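Local coordinates for methanol--corrinoid protein co-methyltransferase (Methanosarcina barkeri, PDB 2I2X), which catalyses transfer of the methyl group of methanol to the cob(I)amide carried by its partner protein MtaC, a step of methanogenesis that uses a zinc site, at residues I43-R48 with T324-W329; M284-K289 with N301-C306; S291-S296 with W310-V315. All coordinates share one frame; numbering follows the deposited sequence.

All three contacts are buried, so they differ in chemistry rather than in depth. Contacts 2 and 3 meet on adjacent strands of the parallel sheet of the TIM barrel, 285-287 and 309-311, through a probable hydrogen bond from S311 N to M286 O (2.9 Å). Contact 1 adds the end of strand 40-43 and the start of helix 325-345; it meets contact 3 where A46 N lies 2.9 Å from V315 O, a probable hydrogen bond, but does not touch contact 2. Contact 1 is van der Waals packing without a hydrogen bond between its segments, contact 2 is mostly apolar with a lysine directed to another subunit, and contact 3 brings a carboxylate to potassium beside the corrinoid.

Contact 1 of 3, residues I43-R48 with T324-W329; sequences INYAPR and TTVQCW
I43 holds CG1 anti to its backbone N (chi1 -176°) and, bent at chi2, sends CD1 over to the first turn of helix 325-345, while V326, with CG1 anti to its carbonyl carbon (chi1 -69°), turns that methyl to Y45. CD1 of I43 consequently rests against two groups of the helix, 3.7 Å from V326 O and 3.9 Å from W329 CB, its chain crossing that of W329 at about a right angle. V326 CG1 sits 3.6 Å from Y45 CB, close to the root of the ring, and 4.2 Å from Y45 CD2, an oblique approach. The tyrosine ring carries its hydroxyl away to a hydrogen bond with T85. The segments thus join the carboxyl end of strand 40-43 in the TIM barrel, and the loop that follows it, to a helix start by van der Waals packing without a hydrogen bond between them. T324 occupies the N-cap position without a capping bond from its own side chain; its N instead donates to OE1 of Q327, third residue of the helix, at 2.8 Å, nearly straight at 166°. Beyond CB, W329 leads away from I43, and its indole stacks on W329 of the second subunit, another copy of this protein.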
# COMPACT_ATOMS: atom_id res chain seq x y z
N ILE A 43 -1.91 10.46 -7.90
CA ILE A 43 -0.95 9.87 -6.97
C ILE A 43 -0.19 10.95 -6.18
O ILE A 43 0.25 11.97 -6.75
CB ILE A 43 0.01 8.87 -7.69
CG1 ILE A 43 0.95 8.17 -6.69
CG2 ILE A 43 0.78 9.58 -8.82
CD1 ILE A 43 0.31 7.08 -5.81
N ASN A 44 -0.05 10.70 -4.88
CA ASN A 44 0.65 11.58 -3.95
C ASN A 44 1.84 10.85 -3.35
O ASN A 44 1.92 9.63 -3.49
CB ASN A 44 -0.29 12.06 -2.86
CG ASN A 44 -1.03 13.32 -3.27
OD1 ASN A 44 -0.51 14.42 -3.14
ND2 ASN A 44 -2.23 13.14 -3.81
N TYR A 45 2.75 11.60 -2.73
CA TYR A 45 4.08 11.09 -2.34
C TYR A 45 4.82 12.14 -1.52
O TYR A 45 4.57 13.32 -1.68
CB TYR A 45 4.93 10.76 -3.58
CG TYR A 45 4.72 11.74 -4.73
CD1 TYR A 45 5.43 12.92 -4.80
CD2 TYR A 45 3.80 11.47 -5.73
CE1 TYR A 45 5.22 13.81 -5.85
CE2 TYR A 45 3.59 12.34 -6.76
CZ TYR A 45 4.29 13.51 -6.83
OH TYR A 45 4.05 14.36 -7.88
N ALA A 46 5.71 11.68 -0.64
CA ALA A 46 6.62 12.54 0.13
C ALA A 46 8.03 11.94 -0.06
O ALA A 46 8.23 10.73 0.09
CB ALA A 46 6.25 12.54 1.61
N PRO A 47 9.02 12.79 -0.40
CA PRO A 47 10.38 12.32 -0.47
C PRO A 47 10.89 11.85 0.89
O PRO A 47 10.27 12.14 1.92
CB PRO A 47 11.16 13.53 -0.98
CG PRO A 47 10.32 14.71 -0.72
CD PRO A 47 8.89 14.23 -0.73
N ARG A 48 11.98 11.09 0.91
CA ARG A 48 12.57 10.66 2.17
C ARG A 48 13.28 11.86 2.81
O ARG A 48 13.64 12.79 2.10
CB ARG A 48 13.52 9.50 1.92
CG ARG A 48 12.84 8.20 1.57
CD ARG A 48 13.79 7.27 0.86
NE ARG A 48 14.08 7.68 -0.52
CZ ARG A 48 14.65 6.87 -1.43
NH1 ARG A 48 14.97 5.62 -1.12
NH2 ARG A 48 14.87 7.31 -2.67
N THR A 324 8.12 0.28 -6.33
CA THR A 324 8.24 1.47 -5.52
C THR A 324 6.85 1.88 -5.03
O THR A 324 5.83 1.69 -5.66
CB THR A 324 9.01 2.52 -6.27
OG1 THR A 324 10.10 2.96 -5.46
CG2 THR A 324 8.16 3.62 -6.70
N THR A 325 6.82 2.37 -3.83
CA THR A 325 5.60 2.76 -3.17
C THR A 325 4.60 3.55 -4.05
O THR A 325 3.38 3.30 -4.00
CB THR A 325 6.03 3.53 -1.95
OG1 THR A 325 5.00 3.49 -0.99
CG2 THR A 325 6.42 4.93 -2.30
N VAL A 326 5.12 4.46 -4.88
CA VAL A 326 4.29 5.25 -5.78
C VAL A 326 3.72 4.41 -6.88
O VAL A 326 2.64 4.70 -7.43
CB VAL A 326 5.04 6.52 -6.38
CG1 VAL A 326 5.31 7.60 -5.27
CG2 VAL A 326 6.32 6.15 -7.14
N GLN A 327 4.44 3.34 -7.22
CA GLN A 327 3.94 2.37 -8.18
C GLN A 327 2.86 1.50 -7.61
O GLN A 327 1.84 1.31 -8.25
CB GLN A 327 5.08 1.53 -8.74
CG GLN A 327 6.01 2.32 -9.63
CD GLN A 327 7.26 1.52 -9.94
OE1 GLN A 327 7.73 0.75 -9.09
NE2 GLN A 327 7.83 1.73 -11.14
N CYS A 328 3.04 0.96 -6.42
CA CYS A 328 2.01 0.08 -5.88
C CYS A 328 0.69 0.85 -5.74
O CYS A 328 -0.34 0.37 -6.20
CB CYS A 328 2.41 -0.45 -4.51
SG CYS A 328 4.08 -1.11 -4.42
N TRP A 329 0.73 2.04 -5.13
CA TRP A 329 -0.49 2.78 -4.86
C TRP A 329 -1.09 3.38 -6.13
O TRP A 329 -2.32 3.41 -6.24
CB TRP A 329 -0.32 3.81 -3.76
CG TRP A 329 -0.11 3.19 -2.42
CD1 TRP A 329 1.10 2.95 -1.80
CD2 TRP A 329 -1.12 2.71 -1.54
NE1 TRP A 329 0.89 2.35 -0.59
CE2 TRP A 329 -0.46 2.19 -0.40
CE3 TRP A 329 -2.50 2.64 -1.61
CZ2 TRP A 329 -1.15 1.62 0.67
CZ3 TRP A 329 -3.21 2.08 -0.53
CH2 TRP A 329 -2.52 1.57 0.59

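Contact 2 of 3, residues M284-K289 with N301-C306; sequences MTMEGK and NLVMQC
Apolar packing centres on V303, which stands on a 3-10 turn closed by M304 N to N301 O and Q305 N to L302 O, each 3.0 Å. M286 comes at it obliquely, bent at chi2 and chi3 so that its chain curls past the valine: CG lies 3.3 Å from V303 O and CE 4.0 Å from V303 CG1. On its other branch V303 CG2 rests 3.4 Å from E287 O and 3.7 Å from G288 CA, close enough that a beta carbon on the glycine would collide with it. A further van der Waals contact forms where K289, extended beyond CG, crosses M304 at about a right angle, with K289 CE 3.5 Å from M304 CE. The polar part lies with the lysine, whose tip meets the N301 amide obliquely but finds its strongest partner in D336 of the second subunit, a salt bridge that takes the ammonium beyond this chain. E287 points the opposite way from V303, and its OE2 is hydrogen-bonded to H295. The strand 285-287 lies beside strand 309-311, whose W310 touches V303 and M304; helix 273-280 packs on M284 and M286, and M356 of helix 349-361 meets M304.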
# COMPACT_ATOMS: atom_id res chain seq x y z
N MET A 284 -14.13 17.22 -8.32
CA MET A 284 -13.42 17.10 -7.04
C MET A 284 -12.61 15.80 -6.97
O MET A 284 -13.07 14.76 -7.41
CB MET A 284 -14.40 17.13 -5.88
CG MET A 284 -15.29 18.36 -5.81
SD MET A 284 -14.42 19.87 -5.30
CE MET A 284 -15.27 21.08 -6.31
N THR A 285 -11.41 15.89 -6.41
CA THR A 285 -10.69 14.70 -6.01
C THR A 285 -11.16 14.23 -4.64
O THR A 285 -11.50 15.04 -3.77
CB THR A 285 -9.21 14.98 -5.97
OG1 THR A 285 -8.84 15.54 -7.23
CG2 THR A 285 -8.43 13.71 -5.77
N MET A 286 -11.16 12.91 -4.44
CA MET A 286 -11.47 12.33 -3.12
C MET A 286 -10.40 11.31 -2.74
O MET A 286 -9.56 10.95 -3.58
CB MET A 286 -12.86 11.70 -3.10
CG MET A 286 -13.99 12.61 -3.60
SD MET A 286 -14.42 14.02 -2.53
CE MET A 286 -15.20 13.24 -1.09
N GLU A 287 -10.44 10.85 -1.49
CA GLU A 287 -9.53 9.81 -1.00
C GLU A 287 -10.25 9.00 0.06
O GLU A 287 -11.00 9.55 0.88
CB GLU A 287 -8.28 10.42 -0.37
CG GLU A 287 -8.56 11.26 0.87
CD GLU A 287 -7.37 12.10 1.28
OE1 GLU A 287 -6.73 12.67 0.38
OE2 GLU A 287 -7.04 12.15 2.48
N GLY A 288 -10.02 7.69 0.06
CA GLY A 288 -10.64 6.83 1.04
C GLY A 288 -9.89 5.53 1.19
O GLY A 288 -8.73 5.51 1.58
N LYS A 289 -10.54 4.44 0.83
CA LYS A 289 -9.97 3.11 1.03
C LYS A 289 -8.55 2.93 0.47
O LYS A 289 -7.79 2.10 0.99
CB LYS A 289 -10.90 2.04 0.45
CG LYS A 289 -10.87 1.91 -1.04
CD LYS A 289 -11.50 0.61 -1.43
CE LYS A 289 -12.01 0.62 -2.86
NZ LYS A 289 -12.90 -0.59 -3.08
N ASN A 301 -15.25 3.57 0.95
CA ASN A 301 -15.90 3.39 -0.34
C ASN A 301 -16.86 4.53 -0.64
O ASN A 301 -16.99 4.97 -1.78
CB ASN A 301 -16.69 2.08 -0.40
CG ASN A 301 -15.81 0.83 -0.45
OD1 ASN A 301 -15.97 -0.08 0.36
ND2 ASN A 301 -14.92 0.76 -1.41
N LEU A 302 -17.55 5.02 0.38
CA LEU A 302 -18.56 6.02 0.16
C LEU A 302 -18.02 7.25 -0.59
O LEU A 302 -18.73 7.80 -1.44
CB LEU A 302 -19.18 6.42 1.48
CG LEU A 302 -20.21 7.56 1.50
CD1 LEU A 302 -21.16 7.36 2.63
CD2 LEU A 302 -19.53 8.92 1.58
N VAL A 303 -16.80 7.69 -0.29
CA VAL A 303 -16.25 8.89 -0.92
C VAL A 303 -16.02 8.79 -2.44
O VAL A 303 -15.72 9.80 -3.09
CB VAL A 303 -14.90 9.32 -0.26
CG1 VAL A 303 -15.16 9.95 1.12
CG2 VAL A 303 -13.93 8.13 -0.15
N MET A 304 -16.15 7.59 -3.01
CA MET A 304 -15.93 7.41 -4.44
C MET A 304 -17.21 7.79 -5.18
O MET A 304 -17.19 8.05 -6.40
CB MET A 304 -15.56 5.95 -4.81
CG MET A 304 -14.14 5.47 -4.45
SD MET A 304 -13.61 3.78 -4.98
CE MET A 304 -14.55 2.88 -3.78
N GLN A 305 -18.30 7.82 -4.43
CA GLN A 305 -19.66 7.87 -4.96
C GLN A 305 -19.80 8.91 -6.08
O GLN A 305 -20.56 8.70 -7.02
CB GLN A 305 -20.64 8.17 -3.81
CG GLN A 305 -20.49 9.60 -3.26
CD GLN A 305 -21.14 9.83 -1.90
OE1 GLN A 305 -22.13 9.20 -1.54
NE2 GLN A 305 -20.58 10.76 -1.15
N CYS A 306 -19.10 10.03 -5.94
CA CYS A 306 -19.13 11.09 -6.92
C CYS A 306 -17.77 11.73 -7.15
O CYS A 306 -17.71 12.87 -7.57
CB CYS A 306 -20.12 12.18 -6.52
SG CYS A 306 -21.83 11.61 -6.28

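Contact 3 of 3, residues S291-S296 with W310-V315; sequences STCAHS and WSNESV. With K (potassium ion), chain S.
The corrinoid pocket and the neighbouring metal site share this corner of the TIM barrel, in the loop past strand 309-311: A294 and S314 touch the 5-hydroxybenzimidazolylcob(III)amide, and E313 OE1 binds potassium at 3.2 Å. E313, with CG anti to its backbone N (chi1 173°) and the chain bent at chi2, brings its carboxylate to the ion alongside E86 and E164. CG packs against two side chains, 3.4 Å from A294 CB and 3.7 Å from H295 NE2, the latter approach coming at the ring edge, with imidazole and carboxylate planes 60° apart. E287 OE1 crowds E313 OE2; such close like charges would favour a shared proton. An alanine here in place of E313 would remove the carboxylate from the ion and would probably weaken potassium binding and loosen the packing on A294 and H295. The backbone is turned by two bonds: S311 OG accepts from E313 N at 2.8 Å, an ST turn, and S314 N reaches N312 O at 2.7 Å, a classic gamma turn about E313. Against this bend S291 CB sits 3.3 Å from N312 C, while C293 CB meets V315 CG2 at 3.8 Å. Strand 309-311 lies between strands 40-43 and 285-287, and helix 325-345 lays W329 on T292 and C293, and T325 on V315.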
# COMPACT_ATOMS: atom_id res chain seq x y z
N SER A 291 -6.27 5.36 0.30
CA SER A 291 -5.33 6.33 0.90
C SER A 291 -4.88 5.86 2.28
O SER A 291 -4.36 6.65 3.07
CB SER A 291 -5.93 7.76 0.96
OG SER A 291 -7.10 7.78 1.78
N THR A 292 -5.07 4.58 2.57
CA THR A 292 -4.71 4.04 3.90
C THR A 292 -3.22 4.12 4.22
O THR A 292 -2.85 4.05 5.40
CB THR A 292 -5.18 2.57 4.08
OG1 THR A 292 -4.72 1.78 2.96
CG2 THR A 292 -6.71 2.50 4.18
N CYS A 293 -2.36 4.23 3.20
CA CYS A 293 -0.93 4.52 3.39
C CYS A 293 -0.71 5.82 4.19
O CYS A 293 0.30 5.97 4.90
CB CYS A 293 -0.23 4.64 2.04
SG CYS A 293 -1.22 5.47 0.75
N ALA A 294 -1.64 6.75 4.06
CA ALA A 294 -1.58 7.98 4.84
C ALA A 294 -2.37 7.90 6.15
O ALA A 294 -1.90 8.41 7.16
CB ALA A 294 -2.02 9.17 4.01
N HIS A 295 -3.57 7.31 6.14
CA HIS A 295 -4.40 7.31 7.36
C HIS A 295 -5.62 6.46 7.19
O HIS A 295 -6.07 6.22 6.10
CB HIS A 295 -4.88 8.75 7.76
CG HIS A 295 -5.61 9.48 6.66
ND1 HIS A 295 -6.95 9.28 6.39
CD2 HIS A 295 -5.16 10.37 5.74
CE1 HIS A 295 -7.30 10.03 5.36
NE2 HIS A 295 -6.24 10.70 4.95
N SER A 296 -6.18 6.06 8.33
CA SER A 296 -7.42 5.31 8.43
C SER A 296 -8.60 6.28 8.28
O SER A 296 -8.53 7.45 8.68
CB SER A 296 -7.46 4.67 9.82
OG SER A 296 -8.42 3.66 9.89
N TRP A 310 -9.15 10.40 -7.84
CA TRP A 310 -9.11 9.43 -6.74
C TRP A 310 -7.67 9.33 -6.31
O TRP A 310 -6.79 8.98 -7.12
CB TRP A 310 -9.64 8.11 -7.23
CG TRP A 310 -9.76 6.97 -6.25
CD1 TRP A 310 -9.28 5.70 -6.43
CD2 TRP A 310 -10.42 6.97 -4.98
NE1 TRP A 310 -9.60 4.91 -5.35
CE2 TRP A 310 -10.31 5.65 -4.45
CE3 TRP A 310 -11.11 7.94 -4.23
CZ2 TRP A 310 -10.85 5.29 -3.20
CZ3 TRP A 310 -11.65 7.58 -2.99
CH2 TRP A 310 -11.52 6.25 -2.49
N SER A 311 -7.43 9.69 -5.04
CA SER A 311 -6.10 9.84 -4.50
C SER A 311 -5.73 8.89 -3.32
O SER A 311 -6.61 8.40 -2.62
CB SER A 311 -5.95 11.30 -4.08
OG SER A 311 -4.88 11.48 -3.17
N ASN A 312 -4.43 8.68 -3.12
CA ASN A 312 -3.88 7.90 -1.99
C ASN A 312 -3.38 8.79 -0.87
O ASN A 312 -2.75 8.31 0.09
CB ASN A 312 -2.69 7.05 -2.45
CG ASN A 312 -1.50 7.91 -2.82
OD1 ASN A 312 -1.64 8.81 -3.64
ND2 ASN A 312 -0.34 7.68 -2.20
N GLU A 313 -3.61 10.11 -1.03
CA GLU A 313 -3.35 11.14 -0.01
C GLU A 313 -1.86 11.41 0.12
O GLU A 313 -1.39 12.50 -0.16
CB GLU A 313 -3.99 10.79 1.34
CG GLU A 313 -3.63 11.72 2.50
CD GLU A 313 -3.97 13.20 2.25
OE1 GLU A 313 -3.46 14.04 3.04
OE2 GLU A 313 -4.73 13.54 1.30
N SER A 314 -1.12 10.40 0.55
CA SER A 314 0.31 10.51 0.68
C SER A 314 0.95 9.19 1.11
O SER A 314 0.34 8.39 1.84
CB SER A 314 0.67 11.57 1.70
OG SER A 314 2.02 11.93 1.49
N VAL A 315 2.18 8.98 0.68
CA VAL A 315 2.98 7.86 1.12
C VAL A 315 4.44 8.26 0.93
O VAL A 315 4.77 9.01 -0.01
CB VAL A 315 2.67 6.60 0.27
CG1 VAL A 315 3.08 6.81 -1.23
CG2 VAL A 315 3.29 5.31 0.89
K K S . -2.14 16.83 2.37